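PDB 3GF6: uncharacterized bacterial lipoprotein from Bacteroides thetaiotaomicron VPI-5482, which is of unknown function but is a bacterial lipoprotein with an all-beta fold containing two antiparallel sheets. Local coordinates for residues 67-70 / 71-74. Sequence-based numbering, arbitrary orientation.
Sequences QKDQ and NVAD
Lys68 reaches across the turn to Asp74 and Val72 and spends its ammonium group on both. Lys68 NZ lies 2.7 Å from Asp74 OD1, a salt bridge that meets the oxygen nearly along its C-O axis, and 2.8 Å from the backbone Val72 O, where the C=O...N angle of 162° is close to linear. The chain runs out extended and then bends at chi3 (70°), which brings NZ within range of both oxygens; on the way Lys68 CG packs 3.7 Å from Val72 CG2, the two side chains passing in opposite directions. The Lys68 and Asp74 side chains cross at roughly a right angle.

The chain between them forms a type I beta turn from Asp69 to Val72, leading out of the short edge strand 67-68. Its closing bond, Val72 N to Asp69 O, is long at 3.3 Å. Asp69, at the first position, lays an Asx turn over it: chi1 of -176° sets CG beside the carbonyl carbon, turning the carboxylate toward the following residues, where Asp69 OD1 accepts Asn71 N at 2.9 Å on its anti side and also takes a weak bond from Asn71 ND2 at 3.1 Å. The other oxygen, OD2, forms a salt bridge with Arg33 of strand 29-35, which pairs with strand 67-68. The side chain of buried Val72 touches Leu30 of that strand, as does that of Asp69.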
ATOM      1  N   GLN A  67     -14.710   6.897   2.845  1.00 11.18           N
ATOM      2  CA  GLN A  67     -15.704   7.633   2.032  1.00 12.82           C
ATOM      3  C   GLN A  67     -15.391   7.539   0.569  1.00 13.40           C
ATOM      4  O   GLN A  67     -14.217   7.639   0.156  1.00 13.48           O
ATOM      5  CB  GLN A  67     -15.738   9.133   2.405  1.00 14.27           C
ATOM      6  CG  GLN A  67     -15.890   9.440   3.892  1.00 12.67           C
ATOM      7  CD  GLN A  67     -17.041   8.754   4.534  1.00 14.25           C
ATOM      8  OE1 GLN A  67     -16.912   8.196   5.639  1.00 19.13           O
ATOM      9  NE2 GLN A  67     -18.180   8.785   3.872  1.00  8.41           N
ATOM     10  N   LYS A  68     -16.452   7.410  -0.247  1.00 11.78           N
ATOM     11  CA  LYS A  68     -16.347   7.441  -1.710  1.00 11.42           C
ATOM     12  C   LYS A  68     -16.953   8.753  -2.133  1.00 11.92           C
ATOM     13  O   LYS A  68     -18.011   9.145  -1.625  1.00 12.12           O
ATOM     14  CB  LYS A  68     -17.158   6.318  -2.365  1.00 12.50           C
ATOM     15  CG  LYS A  68     -16.928   6.160  -3.855  1.00 14.65           C
ATOM     16  CD  LYS A  68     -17.902   5.223  -4.516  1.00 15.74           C
ATOM     17  CE  LYS A  68     -19.349   5.787  -4.591  1.00 12.12           C
ATOM     18  NZ  LYS A  68     -20.180   5.070  -5.627  1.00 12.92           N
ATOM     19  N   ASP A  69     -16.311   9.412  -3.082  1.00 11.44           N
ATOM     20  CA  ASP A  69     -16.955  10.524  -3.773  1.00 11.41           C
ATOM     21  C   ASP A  69     -18.229   9.967  -4.430  1.00 11.88           C
ATOM     22  O   ASP A  69     -18.182   9.008  -5.176  1.00 11.67           O
ATOM     23  CB  ASP A  69     -15.993  11.136  -4.790  1.00 12.25           C
ATOM     24  CG  ASP A  69     -16.540  12.374  -5.486  1.00 14.42           C
ATOM     25  OD1 ASP A  69     -17.502  12.245  -6.244  1.00 15.68           O
ATOM     26  OD2 ASP A  69     -15.958  13.494  -5.323  1.00 13.88           O
ATOM     27  N   GLN A  70     -19.370  10.598  -4.150  1.00 11.42           N
ATOM     28  CA  GLN A  70     -20.644  10.050  -4.594  1.00 15.46           C
ATOM     29  C   GLN A  70     -20.869  10.152  -6.099  1.00 15.16           C
ATOM     30  O   GLN A  70     -21.851   9.598  -6.625  1.00 19.55           O
ATOM     31  CB  GLN A  70     -21.796  10.662  -3.808  1.00 16.02           C
ATOM     32  CG  GLN A  70     -21.753  10.298  -2.322  1.00 15.97           C
ATOM     33  CD  GLN A  70     -21.801   8.813  -2.111  1.00 24.32           C
ATOM     34  OE1 GLN A  70     -20.808   8.169  -1.706  1.00 22.30           O
ATOM     35  NE2 GLN A  70     -22.941   8.228  -2.455  1.00 22.43           N
ATOM     36  N   ASN A  71     -19.982  10.821  -6.811  1.00 14.65           N
ATOM     37  CA  ASN A  71     -20.128  10.935  -8.259  1.00 13.65           C
ATOM     38  C   ASN A  71     -19.285   9.935  -9.088  1.00 16.03           C
ATOM     39  O   ASN A  71     -19.232  10.026 -10.342  1.00 18.34           O
ATOM     40  CB  ASN A  71     -19.769  12.341  -8.671  1.00 16.86           C
ATOM     41  CG  ASN A  71     -20.480  13.380  -7.830  1.00 17.44           C
ATOM     42  OD1 ASN A  71     -21.707  13.423  -7.788  1.00 20.81           O
ATOM     43  ND2 ASN A  71     -19.718  14.177  -7.112  1.00 17.89           N
ATOM     44  N   VAL A  72     -18.598   9.018  -8.413  1.00 12.49           N
ATOM     45  CA  VAL A  72     -17.799   8.002  -9.084  1.00 11.58           C
ATOM     46  C   VAL A  72     -18.337   6.599  -8.789  1.00 12.91           C
ATOM     47  O   VAL A  72     -19.022   6.371  -7.780  1.00 10.69           O
ATOM     48  CB  VAL A  72     -16.317   8.058  -8.669  1.00 11.44           C
ATOM     49  CG1 VAL A  72     -15.723   9.490  -8.885  1.00 12.36           C
ATOM     50  CG2 VAL A  72     -16.124   7.572  -7.224  1.00 11.99           C
ATOM     51  N   ALA A  73     -17.974   5.646  -9.653  1.00 13.68           N
ATOM     52  CA  ALA A  73     -18.324   4.245  -9.446  1.00 12.72           C
ATOM     53  C   ALA A  73     -17.677   3.694  -8.174  1.00 12.85           C
ATOM     54  O   ALA A  73     -16.585   4.103  -7.812  1.00 13.59           O
ATOM     55  CB  ALA A  73     -17.844   3.397 -10.637  1.00 15.62           C
ATOM     56  N   ASP A  74     -18.334   2.732  -7.539  1.00 14.12           N
ATOM     57  CA  ASP A  74     -17.693   1.965  -6.478  1.00 14.56           C
ATOM     58  C   ASP A  74     -16.374   1.388  -6.939  1.00 13.84           C
ATOM     59  O   ASP A  74     -16.246   0.961  -8.083  1.00 13.64           O
ATOM     60  CB  ASP A  74     -18.567   0.799  -6.046  1.00 13.67           C
ATOM     61  CG  ASP A  74     -19.812   1.233  -5.291  1.00 21.66           C
ATOM     62  OD1 ASP A  74     -19.984   2.442  -4.976  1.00 15.43           O
ATOM     63  OD2 ASP A  74     -20.607   0.312  -4.995  1.00 21.46           O
TER